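Local coordinates for Tat (Twin-arginine translocation) pathway signal sequence containing protein (Mycobacterium tuberculosis, PDB 5IMU), which is of unknown function, this C-terminal fragment pairing a potassium-binding alpha/beta part with a bundle of helices, at residues Arg140-Ile145 with Met190-Ile195; Pro126-Ala131 with Ala144-Ala149; Thr184-Trp189 with Ala214-Arg219; Thr48-Gly53 with Glu172-Ala177. All blocks are in the same frame, centred on the assembly; numbering follows the deposited sequence.

Contact 1: Arg140-Ile145 with Met190-Ile195; sequences RIAQAI and MLLAAI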
loop_
_atom_site.group_PDB
_atom_site.type_symbol
_atom_site.label_atom_id
_atom_site.label_comp_id
_atom_site.label_asym_id
_atom_site.label_seq_id
_atom_site.Cartn_x
_atom_site.Cartn_y
_atom_site.Cartn_z
ATOM N N ARG A 140 4.907 2.668 -22.300
ATOM C CA ARG A 140 5.168 1.619 -23.282
ATOM C C ARG A 140 5.695 0.346 -22.624
ATOM O O ARG A 140 5.391 -0.764 -23.076
ATOM C CB ARG A 140 6.149 2.127 -24.343
ATOM C CG ARG A 140 6.624 1.059 -25.324
ATOM C CD ARG A 140 7.518 1.641 -26.414
ATOM N NE ARG A 140 6.752 2.380 -27.416
ATOM C CZ ARG A 140 7.294 3.147 -28.358
ATOM N NH1 ARG A 140 8.610 3.289 -28.425
ATOM N NH2 ARG A 140 6.519 3.780 -29.230
ATOM N N ILE A 141 6.478 0.483 -21.549
ATOM C CA ILE A 141 7.065 -0.692 -20.911
ATOM C C ILE A 141 5.983 -1.631 -20.395
ATOM O O ILE A 141 6.151 -2.856 -20.417
ATOM C CB ILE A 141 8.035 -0.271 -19.787
ATOM C CG1 ILE A 141 8.744 -1.497 -19.214
ATOM C CG2 ILE A 141 7.304 0.484 -18.679
ATOM C CD1 ILE A 141 9.637 -2.206 -20.205
ATOM N N ALA A 142 4.852 -1.084 -19.943
ATOM C CA ALA A 142 3.770 -1.929 -19.451
ATOM C C ALA A 142 3.173 -2.763 -20.576
ATOM O O ALA A 142 2.934 -3.964 -20.411
ATOM C CB ALA A 142 2.692 -1.073 -18.783
ATOM N N GLN A 143 2.920 -2.143 -21.731
ATOM C CA GLN A 143 2.440 -2.907 -22.877
ATOM C C GLN A 143 3.478 -3.919 -23.341
ATOM O O GLN A 143 3.123 -4.973 -23.879
ATOM C CB GLN A 143 2.076 -1.965 -24.027
ATOM C CG GLN A 143 1.046 -0.895 -23.674
ATOM C CD GLN A 143 -0.320 -1.469 -23.332
ATOM O OE1 GLN A 143 -0.640 -2.602 -23.687
ATOM N NE2 GLN A 143 -1.135 -0.678 -22.642
ATOM N N ALA A 144 4.761 -3.628 -23.118
ATOM C CA ALA A 144 5.821 -4.458 -23.682
ATOM C C ALA A 144 6.006 -5.760 -22.907
ATOM O O ALA A 144 6.271 -6.806 -23.510
ATOM C CB ALA A 144 7.132 -3.672 -23.727
ATOM N N ILE A 145 5.884 -5.727 -21.578
ATOM C CA ILE A 145 6.262 -6.880 -20.769
ATOM C C ILE A 145 5.110 -7.415 -19.927
ATOM O O ILE A 145 5.320 -8.303 -19.101
ATOM C CB ILE A 145 7.479 -6.565 -19.877
ATOM C CG1 ILE A 145 7.121 -5.522 -18.818
ATOM C CG2 ILE A 145 8.660 -6.097 -20.724
ATOM C CD1 ILE A 145 8.187 -5.371 -17.750
ATOM N N MET A 190 -0.631 1.139 -9.374
ATOM C CA MET A 190 -0.944 -0.208 -8.905
ATOM C C MET A 190 -0.639 -1.260 -9.967
ATOM O O MET A 190 -0.068 -2.313 -9.659
ATOM C CB MET A 190 -2.412 -0.289 -8.486
ATOM C CG MET A 190 -2.758 0.512 -7.239
ATOM S SD MET A 190 -4.539 0.667 -7.004
ATOM C CE MET A 190 -4.605 1.430 -5.386
ATOM N N LEU A 191 -1.023 -1.000 -11.222
ATOM C CA LEU A 191 -0.772 -1.970 -12.285
ATOM C C LEU A 191 0.721 -2.163 -12.522
ATOM O O LEU A 191 1.184 -3.295 -12.709
ATOM C CB LEU A 191 -1.458 -1.531 -13.578
ATOM C CG LEU A 191 -2.877 -2.037 -13.852
ATOM C CD1 LEU A 191 -3.333 -1.597 -15.239
ATOM C CD2 LEU A 191 -2.966 -3.549 -13.708
ATOM N N LEU A 192 1.488 -1.072 -12.530
ATOM C CA LEU A 192 2.933 -1.198 -12.685
ATOM C C LEU A 192 3.548 -1.957 -11.514
ATOM O O LEU A 192 4.478 -2.752 -11.700
ATOM C CB LEU A 192 3.569 0.184 -12.823
ATOM C CG LEU A 192 3.114 1.036 -14.010
ATOM C CD1 LEU A 192 3.666 2.451 -13.901
ATOM C CD2 LEU A 192 3.526 0.398 -15.330
ATOM N N ALA A 193 3.038 -1.724 -10.301
ATOM C CA ALA A 193 3.548 -2.428 -9.128
ATOM C C ALA A 193 3.276 -3.924 -9.225
ATOM O O ALA A 193 4.095 -4.742 -8.792
ATOM C CB ALA A 193 2.928 -1.853 -7.855
ATOM N N ALA A 194 2.125 -4.299 -9.790
ATOM C CA ALA A 194 1.817 -5.714 -9.962
ATOM C C ALA A 194 2.783 -6.371 -10.940
ATOM O O ALA A 194 3.227 -7.503 -10.720
ATOM C CB ALA A 194 0.372 -5.884 -10.435
ATOM N N ILE A 195 3.127 -5.670 -12.024
ATOM C CA ILE A 195 4.059 -6.221 -13.004
ATOM C C ILE A 195 5.433 -6.432 -12.378
ATOM O O ILE A 195 6.076 -7.466 -12.596
ATOM C CB ILE A 195 4.135 -5.311 -14.244
ATOM C CG1 ILE A 195 2.780 -5.266 -14.955
ATOM C CG2 ILE A 195 5.212 -5.796 -15.200
ATOM C CD1 ILE A 195 2.715 -4.247 -16.072
#

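Contact 2: Pro126-Ala131 with Ala144-Ala149; sequences PTLVEA and AIALPA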
loop_
_atom_site.group_PDB
_atom_site.type_symbol
_atom_site.label_atom_id
_atom_site.label_comp_id
_atom_site.label_asym_id
_atom_site.label_seq_id
_atom_site.Cartn_x
_atom_site.Cartn_y
_atom_site.Cartn_z
ATOM N N PRO A 126 -4.968 -13.563 -17.182
ATOM C CA PRO A 126 -5.847 -12.849 -18.123
ATOM C C PRO A 126 -6.400 -11.549 -17.571
ATOM O O PRO A 126 -6.577 -10.590 -18.333
ATOM C CB PRO A 126 -6.964 -13.868 -18.392
ATOM C CG PRO A 126 -6.308 -15.191 -18.197
ATOM C CD PRO A 126 -5.317 -14.993 -17.077
ATOM N N THR A 127 -6.677 -11.487 -16.266
ATOM C CA THR A 127 -7.190 -10.255 -15.671
ATOM C C THR A 127 -6.178 -9.121 -15.799
ATOM O O THR A 127 -6.545 -7.988 -16.137
ATOM C CB THR A 127 -7.545 -10.492 -14.201
ATOM O OG1 THR A 127 -8.603 -11.456 -14.108
ATOM C CG2 THR A 127 -7.989 -9.198 -13.536
ATOM N N LEU A 128 -4.901 -9.405 -15.529
ATOM C CA LEU A 128 -3.878 -8.369 -15.634
ATOM C C LEU A 128 -3.699 -7.917 -17.078
ATOM O O LEU A 128 -3.565 -6.718 -17.346
ATOM C CB LEU A 128 -2.553 -8.879 -15.054
ATOM C CG LEU A 128 -1.358 -7.928 -14.885
ATOM C CD1 LEU A 128 -0.421 -8.475 -13.819
ATOM C CD2 LEU A 128 -0.585 -7.713 -16.184
ATOM N N VAL A 129 -3.686 -8.864 -18.018
ATOM C CA VAL A 129 -3.477 -8.516 -19.421
ATOM C C VAL A 129 -4.636 -7.672 -19.941
ATOM O O VAL A 129 -4.436 -6.722 -20.710
ATOM C CB VAL A 129 -3.277 -9.792 -20.259
ATOM C CG1 VAL A 129 -3.203 -9.458 -21.743
ATOM C CG2 VAL A 129 -2.019 -10.518 -19.811
ATOM N N GLU A 130 -5.865 -7.999 -19.526
ATOM C CA GLU A 130 -7.017 -7.186 -19.906
ATOM C C GLU A 130 -6.918 -5.784 -19.325
ATOM O O GLU A 130 -7.211 -4.797 -20.010
ATOM C CB GLU A 130 -8.316 -7.858 -19.451
ATOM C CG GLU A 130 -9.022 -8.671 -20.526
ATOM C CD GLU A 130 -9.383 -7.841 -21.741
ATOM O OE1 GLU A 130 -8.743 -8.020 -22.799
ATOM O OE2 GLU A 130 -10.300 -7.000 -21.635
ATOM N N ALA A 131 -6.505 -5.675 -18.059
ATOM C CA ALA A 131 -6.377 -4.362 -17.435
ATOM C C ALA A 131 -5.367 -3.497 -18.176
ATOM O O ALA A 131 -5.595 -2.298 -18.378
ATOM C CB ALA A 131 -5.980 -4.513 -15.967
ATOM N N ALA A 144 4.761 -3.628 -23.118
ATOM C CA ALA A 144 5.821 -4.458 -23.682
ATOM C C ALA A 144 6.006 -5.760 -22.907
ATOM O O ALA A 144 6.271 -6.806 -23.510
ATOM C CB ALA A 144 7.132 -3.672 -23.727
ATOM N N ILE A 145 5.884 -5.727 -21.578
ATOM C CA ILE A 145 6.262 -6.880 -20.769
ATOM C C ILE A 145 5.110 -7.415 -19.927
ATOM O O ILE A 145 5.320 -8.303 -19.101
ATOM C CB ILE A 145 7.479 -6.565 -19.877
ATOM C CG1 ILE A 145 7.121 -5.522 -18.818
ATOM C CG2 ILE A 145 8.660 -6.097 -20.724
ATOM C CD1 ILE A 145 8.187 -5.371 -17.750
ATOM N N ALA A 146 3.893 -6.900 -20.116
ATOM C CA ALA A 146 2.754 -7.431 -19.369
ATOM C C ALA A 146 2.571 -8.921 -19.638
ATOM O O ALA A 146 2.519 -9.730 -18.705
ATOM C CB ALA A 146 1.481 -6.662 -19.723
ATOM N N LEU A 147 2.486 -9.295 -20.916
ATOM C CA LEU A 147 2.292 -10.713 -21.247
ATOM C C LEU A 147 3.515 -11.544 -20.916
ATOM O O LEU A 147 3.348 -12.646 -20.342
ATOM C CB LEU A 147 1.879 -10.839 -22.717
ATOM C CG LEU A 147 1.195 -12.133 -23.157
ATOM C CD1 LEU A 147 0.078 -12.504 -22.197
ATOM C CD2 LEU A 147 0.647 -11.965 -24.563
ATOM N N PRO A 148 4.756 -11.140 -21.230
ATOM C CA PRO A 148 5.915 -11.919 -20.767
ATOM C C PRO A 148 5.959 -12.121 -19.261
ATOM O O PRO A 148 6.360 -13.197 -18.802
ATOM C CB PRO A 148 7.107 -11.092 -21.263
ATOM C CG PRO A 148 6.604 -10.425 -22.485
ATOM C CD PRO A 148 5.165 -10.086 -22.188
ATOM N N ALA A 149 5.562 -11.114 -18.479
ATOM C CA ALA A 149 5.549 -11.272 -17.028
ATOM C C ALA A 149 4.535 -12.325 -16.597
ATOM O O ALA A 149 4.812 -13.141 -15.710
ATOM C CB ALA A 149 5.250 -9.933 -16.353
#

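Contact 3: Thr184-Trp189 with Ala214-Arg219; sequences TAVGDW and AVTTRR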
loop_
_atom_site.group_PDB
_atom_site.type_symbol
_atom_site.label_atom_id
_atom_site.label_comp_id
_atom_site.label_asym_id
_atom_site.label_seq_id
_atom_site.Cartn_x
_atom_site.Cartn_y
_atom_site.Cartn_z
ATOM N N THR A 184 -6.901 7.938 -11.215
ATOM C CA THR A 184 -6.395 7.415 -12.479
ATOM C C THR A 184 -4.904 7.108 -12.388
ATOM O O THR A 184 -4.460 6.008 -12.739
ATOM C CB THR A 184 -6.673 8.421 -13.598
ATOM O OG1 THR A 184 -8.017 8.258 -14.070
ATOM C CG2 THR A 184 -5.692 8.240 -14.751
ATOM N N ALA A 185 -4.114 8.075 -11.911
ATOM C CA ALA A 185 -2.677 7.861 -11.790
ATOM C C ALA A 185 -2.349 6.827 -10.721
ATOM O O ALA A 185 -1.364 6.092 -10.854
ATOM C CB ALA A 185 -1.971 9.183 -11.488
ATOM N N VAL A 186 -3.157 6.753 -9.661
ATOM C CA VAL A 186 -2.943 5.732 -8.639
ATOM C C VAL A 186 -3.160 4.342 -9.224
ATOM O O VAL A 186 -2.397 3.408 -8.945
ATOM C CB VAL A 186 -3.860 5.989 -7.428
ATOM C CG1 VAL A 186 -3.768 4.840 -6.439
ATOM C CG2 VAL A 186 -3.492 7.303 -6.755
ATOM N N GLY A 187 -4.198 4.184 -10.047
ATOM C CA GLY A 187 -4.430 2.903 -10.692
ATOM C C GLY A 187 -3.259 2.465 -11.551
ATOM O O GLY A 187 -2.869 1.295 -11.535
ATOM N N ASP A 188 -2.679 3.399 -12.308
ATOM C CA ASP A 188 -1.482 3.090 -13.088
ATOM C C ASP A 188 -0.343 2.631 -12.184
ATOM O O ASP A 188 0.355 1.658 -12.489
ATOM C CB ASP A 188 -1.061 4.313 -13.902
ATOM C CG ASP A 188 -1.998 4.595 -15.062
ATOM O OD1 ASP A 188 -3.060 3.943 -15.151
ATOM O OD2 ASP A 188 -1.673 5.476 -15.888
ATOM N N TRP A 189 -0.134 3.341 -11.072
ATOM C CA TRP A 189 0.857 2.942 -10.077
ATOM C C TRP A 189 0.632 1.503 -9.622
ATOM O O TRP A 189 1.578 0.714 -9.515
ATOM C CB TRP A 189 0.787 3.915 -8.896
ATOM C CG TRP A 189 1.903 3.846 -7.893
ATOM C CD1 TRP A 189 2.969 2.991 -7.887
ATOM C CD2 TRP A 189 2.051 4.681 -6.738
ATOM N NE1 TRP A 189 3.771 3.245 -6.798
ATOM C CE2 TRP A 189 3.228 4.278 -6.078
ATOM C CE3 TRP A 189 1.300 5.731 -6.200
ATOM C CZ2 TRP A 189 3.671 4.889 -4.904
ATOM C CZ3 TRP A 189 1.743 6.335 -5.039
ATOM C CH2 TRP A 189 2.917 5.913 -4.404
ATOM N N ALA A 214 -8.570 -3.238 -9.035
ATOM C CA ALA A 214 -9.952 -3.452 -9.456
ATOM C C ALA A 214 -10.918 -2.564 -8.682
ATOM O O ALA A 214 -11.828 -1.967 -9.268
ATOM C CB ALA A 214 -10.331 -4.924 -9.289
ATOM N N VAL A 215 -10.748 -2.471 -7.361
ATOM C CA VAL A 215 -11.640 -1.629 -6.571
ATOM C C VAL A 215 -11.325 -0.151 -6.752
ATOM O O VAL A 215 -12.218 0.690 -6.584
ATOM C CB VAL A 215 -11.586 -1.997 -5.077
ATOM C CG1 VAL A 215 -12.031 -3.438 -4.872
ATOM C CG2 VAL A 215 -10.190 -1.769 -4.507
ATOM N N THR A 216 -10.086 0.188 -7.111
ATOM C CA THR A 216 -9.733 1.590 -7.302
ATOM C C THR A 216 -10.332 2.142 -8.590
ATOM O O THR A 216 -10.724 3.314 -8.645
ATOM C CB THR A 216 -8.214 1.749 -7.302
ATOM O OG1 THR A 216 -7.677 1.170 -6.108
ATOM C CG2 THR A 216 -7.829 3.221 -7.350
ATOM N N THR A 217 -10.420 1.316 -9.632
ATOM C CA THR A 217 -10.888 1.748 -10.941
ATOM C C THR A 217 -12.347 1.391 -11.195
ATOM O O THR A 217 -12.824 1.545 -12.323
ATOM C CB THR A 217 -10.014 1.141 -12.040
ATOM O OG1 THR A 217 -10.134 -0.288 -12.015
ATOM C CG2 THR A 217 -8.557 1.528 -11.836
ATOM N N ARG A 218 -13.062 0.919 -10.179
ATOM C CA ARG A 218 -14.452 0.528 -10.366
ATOM C C ARG A 218 -15.326 1.731 -10.688
ATOM O O ARG A 218 -15.137 2.823 -10.147
ATOM C CB ARG A 218 -14.984 -0.188 -9.119
ATOM C CG ARG A 218 -15.050 -1.695 -9.318
ATOM C CD ARG A 218 -15.631 -2.466 -8.144
ATOM N NE ARG A 218 -16.210 -3.731 -8.622
ATOM C CZ ARG A 218 -17.478 -3.907 -8.982
ATOM N NH1 ARG A 218 -18.352 -2.909 -8.891
ATOM N NH2 ARG A 218 -17.872 -5.094 -9.411
ATOM N N ARG A 219 -16.293 1.521 -11.574
ATOM C CA ARG A 219 -17.285 2.534 -11.897
ATOM C C ARG A 219 -18.358 2.568 -10.811
ATOM O O ARG A 219 -18.331 1.793 -9.851
ATOM C CB ARG A 219 -17.890 2.263 -13.275
ATOM C CG ARG A 219 -17.020 2.718 -14.435
ATOM C CD ARG A 219 -17.451 2.055 -15.737
ATOM N NE ARG A 219 -16.482 1.054 -16.180
ATOM C CZ ARG A 219 -15.566 1.265 -17.119
ATOM N NH1 ARG A 219 -15.497 2.444 -17.725
ATOM N NH2 ARG A 219 -14.723 0.299 -17.459
#

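Contact 4: Thr48-Gly53 with Glu172-Ala177; sequences TDLAGG and ESVLKA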
loop_
_atom_site.group_PDB
_atom_site.type_symbol
_atom_site.label_atom_id
_atom_site.label_comp_id
_atom_site.label_asym_id
_atom_site.label_seq_id
_atom_site.Cartn_x
_atom_site.Cartn_y
_atom_site.Cartn_z
ATOM N N THR A 48 -3.523 4.389 5.290
ATOM C CA THR A 48 -3.343 5.731 4.761
ATOM C C THR A 48 -4.550 6.036 3.884
ATOM O O THR A 48 -5.232 5.126 3.406
ATOM C CB THR A 48 -2.047 5.876 3.948
ATOM O OG1 THR A 48 -1.988 7.187 3.368
ATOM C CG2 THR A 48 -1.997 4.838 2.836
ATOM N N ASP A 49 -4.826 7.323 3.683
ATOM C CA ASP A 49 -5.953 7.726 2.851
ATOM C C ASP A 49 -5.552 7.969 1.400
ATOM O O ASP A 49 -6.318 8.582 0.647
ATOM C CB ASP A 49 -6.635 8.966 3.437
ATOM C CG ASP A 49 -5.726 10.184 3.471
ATOM O OD1 ASP A 49 -4.511 10.051 3.208
ATOM O OD2 ASP A 49 -6.235 11.287 3.766
ATOM N N LEU A 50 -4.370 7.494 0.997
ATOM C CA LEU A 50 -3.918 7.671 -0.381
ATOM C C LEU A 50 -4.903 7.060 -1.372
ATOM O O LEU A 50 -5.227 7.675 -2.395
ATOM C CB LEU A 50 -2.529 7.054 -0.554
ATOM C CG LEU A 50 -1.879 7.100 -1.941
ATOM C CD1 LEU A 50 -1.610 8.533 -2.382
ATOM C CD2 LEU A 50 -0.595 6.281 -1.958
ATOM N N ALA A 51 -5.402 5.857 -1.082
ATOM C CA ALA A 51 -6.318 5.183 -1.995
ATOM C C ALA A 51 -7.136 4.099 -1.302
ATOM O O ALA A 51 -7.002 2.915 -1.626
ATOM C CB ALA A 51 -5.545 4.581 -3.171
ATOM N N GLY A 52 -7.982 4.492 -0.349
ATOM C CA GLY A 52 -8.963 3.596 0.237
ATOM C C GLY A 52 -8.428 2.486 1.114
ATOM O O GLY A 52 -9.184 1.570 1.451
ATOM N N GLY A 53 -7.157 2.534 1.504
ATOM C CA GLY A 53 -6.552 1.496 2.322
ATOM C C GLY A 53 -5.369 0.801 1.681
ATOM O O GLY A 53 -4.696 0.001 2.351
ATOM N N GLU A 172 6.060 9.759 -7.664
ATOM C CA GLU A 172 6.324 11.171 -7.410
ATOM C C GLU A 172 5.221 12.056 -7.976
ATOM O O GLU A 172 4.860 13.069 -7.366
ATOM C CB GLU A 172 7.685 11.555 -7.989
ATOM C CG GLU A 172 8.839 10.920 -7.242
ATOM C CD GLU A 172 8.823 11.277 -5.769
ATOM O OE1 GLU A 172 8.995 12.471 -5.447
ATOM O OE2 GLU A 172 8.610 10.375 -4.930
ATOM N N SER A 173 4.679 11.698 -9.141
ATOM C CA SER A 173 3.551 12.445 -9.689
ATOM C C SER A 173 2.372 12.437 -8.724
ATOM O O SER A 173 1.773 13.481 -8.443
ATOM C CB SER A 173 3.142 11.862 -11.041
ATOM O OG SER A 173 2.022 12.549 -11.576
ATOM N N VAL A 174 2.041 11.263 -8.185
ATOM C CA VAL A 174 0.872 11.139 -7.319
ATOM C C VAL A 174 1.106 11.848 -5.992
ATOM O O VAL A 174 0.264 12.625 -5.527
ATOM C CB VAL A 174 0.519 9.656 -7.111
ATOM C CG1 VAL A 174 -0.402 9.492 -5.913
ATOM C CG2 VAL A 174 -0.132 9.091 -8.357
ATOM N N LEU A 175 2.252 11.590 -5.356
ATOM C CA LEU A 175 2.483 12.124 -4.019
ATOM C C LEU A 175 2.701 13.630 -4.022
ATOM O O LEU A 175 2.459 14.278 -2.999
ATOM C CB LEU A 175 3.666 11.411 -3.364
ATOM C CG LEU A 175 3.398 9.919 -3.150
ATOM C CD1 LEU A 175 4.480 9.281 -2.306
ATOM C CD2 LEU A 175 2.024 9.706 -2.531
ATOM N N LYS A 176 3.137 14.206 -5.143
ATOM C CA LYS A 176 3.221 15.658 -5.231
ATOM C C LYS A 176 1.853 16.290 -5.467
ATOM O O LYS A 176 1.627 17.437 -5.063
ATOM C CB LYS A 176 4.201 16.062 -6.335
ATOM C CG LYS A 176 5.664 15.792 -5.983
ATOM C CD LYS A 176 6.580 15.980 -7.187
ATOM C CE LYS A 176 8.044 15.766 -6.819
ATOM N NZ LYS A 176 8.535 16.779 -5.843
ATOM N N ALA A 177 0.932 15.563 -6.105
ATOM C CA ALA A 177 -0.411 16.085 -6.321
ATOM C C ALA A 177 -1.304 15.890 -5.102
ATOM O O ALA A 177 -2.288 16.621 -4.938
ATOM C CB ALA A 177 -1.042 15.426 -7.548
#

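Contact 1: Arg140-Ile145 with Met190-Ile195
Ala142 sits against two side chains of the 190-195 segment at once: its CB lies 3.8 Å from CD2 of Leu192 and 4.2 Å from CD1 of Ile195. One turn further on, CD1 of Ile145 meets CG2 of Ile195 at 3.9 Å, the two isoleucines crossing at a slant. Ile195 therefore divides its branches, giving its CD1 end to the alanine and its CG2 methyl to Ile145. The CB of Ile145 does not face the partner helix directly; with chi1 at 67°, CG1 is wedged between the backbone N and the carbonyl carbon, and this carries the CD1 end across to Ile195.

The contact belongs to the helix bundle of the DUF5631 region, where helices 140-151 and 183-199 pass with their local axes 10.9 Å apart at 43°, both running in broadly the same direction. No hydrogen bond spans them, and all four touching residues are buried. Helix 157-177 closes one flank, through Leu162 on Ile141, Leu163 on Ile195 and Ile167 on Leu192. Helix 203-216 covers another part of the 190-195 segment, with Tyr213 touching Leu191 and His209 touching Ala193 and Ala194.

Contact 2: Pro126-Ala131 with Ala144-Ala149
Val129 and Leu147 make the closer of two apolar contacts between these helices, with CG2 of Val129 3.7 Å from CD1 of Leu147. The valine CB points at the partner helix, whereas that of Leu147 leaves its helix obliquely and only the far end of the side chain turns in. A chi1 of -160° puts the leucine CG roughly opposite its backbone N, and from there CD1 meets the valine at a slant. The second contact is looser: CD2 of Leu128 stands 4.2 Å from CB of Ala146, both CB atoms being directed across the interface. The small Ala146 lets the backbones come near, its CA being 6.3 Å from the CA of Val129.

These are neighbouring helices of the bundle in the DUF5631 region, 124-133 and 140-151, joined by a short connection. Leu128 and Ala146 are buried on the bundle side, while Leu147 is exposed and Val129 partly so, which grades the interface from interior to surface.

Hydrogen bonds run within the helices and none crosses between them. In the 126-131 segment, Glu130 N bonds to Pro126 O at 2.9 Å. The other helix is kinked: the N atoms of Leu147 and Pro148 lack a bond to the preceding turn; Pro148 has no N-H to give, and Leu147 N lies too far from the carbonyl of Gln143. The pattern resumes where Ala149 N reaches Ile145 O at 2.9 Å.

Among polar side chains, Thr127 OG1 bonds back to the carbonyls of Asp122 and Glu123, and Glu130 forms a salt bridge with Arg133. Helix 183-199 completes the apolar side, with Leu198 against Leu128 and Ile199 against Ala149.

Contact 3: Thr184-Trp189 with Ala214-Arg219
Thr216, in the last turn of helix 203-216, approaches Val186 with its methyl branch. Its CB is directed at the 184-189 helix, and CG2 comes to 4.5 Å from CG1 of Val186, a loose apolar approach. The hydroxyl takes no part in this: OG1 is hydrogen-bonded to the carbonyl of Trp212 in the preceding turn of its own helix. With chi1 at -54°, the side chain can keep that bond while its methyl remains available to the neighbouring helix. The CA atoms of Thr216 and Gly187 are 6.4 Å apart, the nearest pair between the segments.

Thr217 is the first residue to leave helical geometry. It repeats the division of labour, with OG1 bonded to the carbonyl of Tyr213 and the methyl CG2 4.5 Å from CA of Gly187. The glycine presents its bare backbone to that methyl.

No hydrogen bond joins the two segments. Polar contacts of the 184-189 helix lie with the loop between helices 124-133 and 140-151: Asp188 forms a salt bridge with Arg135 and a hydrogen bond with Ser137, and Arg135 also bonds to the carbonyl O of Thr184. The same arginine touches Thr217. Val186 is packed further by Val174 of helix 157-177. The arrangement is a loose approach, with the backbones near each other at a glycine, between the start of helix 183-199 and the end of helix 203-216, the last two helices of the DUF5631 bundle.

Contact 4: Thr48-Gly53 with Glu172-Ala177
Leu50 reaches from the loop after strand 44-48 to Val174 and Leu175 near the end of helix 157-177, and so joins the alpha/beta part of the fold, in the DUF5632 region, to the helix bundle of the DUF5631 region. The segments are 119 residues apart in sequence and touch through these three buried side chains.

One methyl makes the nearest contacts on the loop side. CD1 of Leu50 lies 3.8 Å from CD2 of Leu175 and 3.9 Å from CG1 of Val174, bridging two consecutive residues of the helix. The leucines meet at about a right angle, whereas Leu50 and Val174 slant across one another. Leu50 sends its CB toward the helix; CG, opposite the backbone N (chi1 179°), is carried out from the loop, and a chi2 of 64° turns CD1 aside to the helix. Val174 likewise directs its CB at the loop; Leu175 starts off along the flank of its helix and bends in at the tip. The backbones stay well separated, 8.6 Å between the CA atoms of Leu50 and Leu175, and the side chains span the gap.

Trp189 of helix 183-199 touches both Leu50 and Val174, while Ile31 packs on Leu175. Polar links bind the loop to the turn between helices 157-177 and 183-199: Asp49 OD1 bonds to Tyr178 OH, and the carbonyl O of Leu50 to His181 NE2. The loop then turns through Gly52 and Gly53, both at positive phi. Within it, the N-H of Leu50 makes a weak hydrogen bond to Thr48 OG1, 3.4 Å from N to OG1.

From the N terminus, the chain first enters contact 4 at 48-53, and that long loop closes only at 172-177, tying the alpha/beta part to the helix bundle. Contact 2 lies wholly within this span, closing a short loop between helices 124-133 and 140-151. Contact 1 starts on the same helix 140-151 but closes at 190-195, beyond the end of contact 4, so those two cross. Contact 3 opens at 184-189, after contacts 2 and 4 have closed, and crosses contact 1 on helix 183-199. That helix is common to contacts 1 and 3. Contacts 3 and 4 touch through Ala185 and Val174, and contacts 1 and 2 through Leu191 and Ala131.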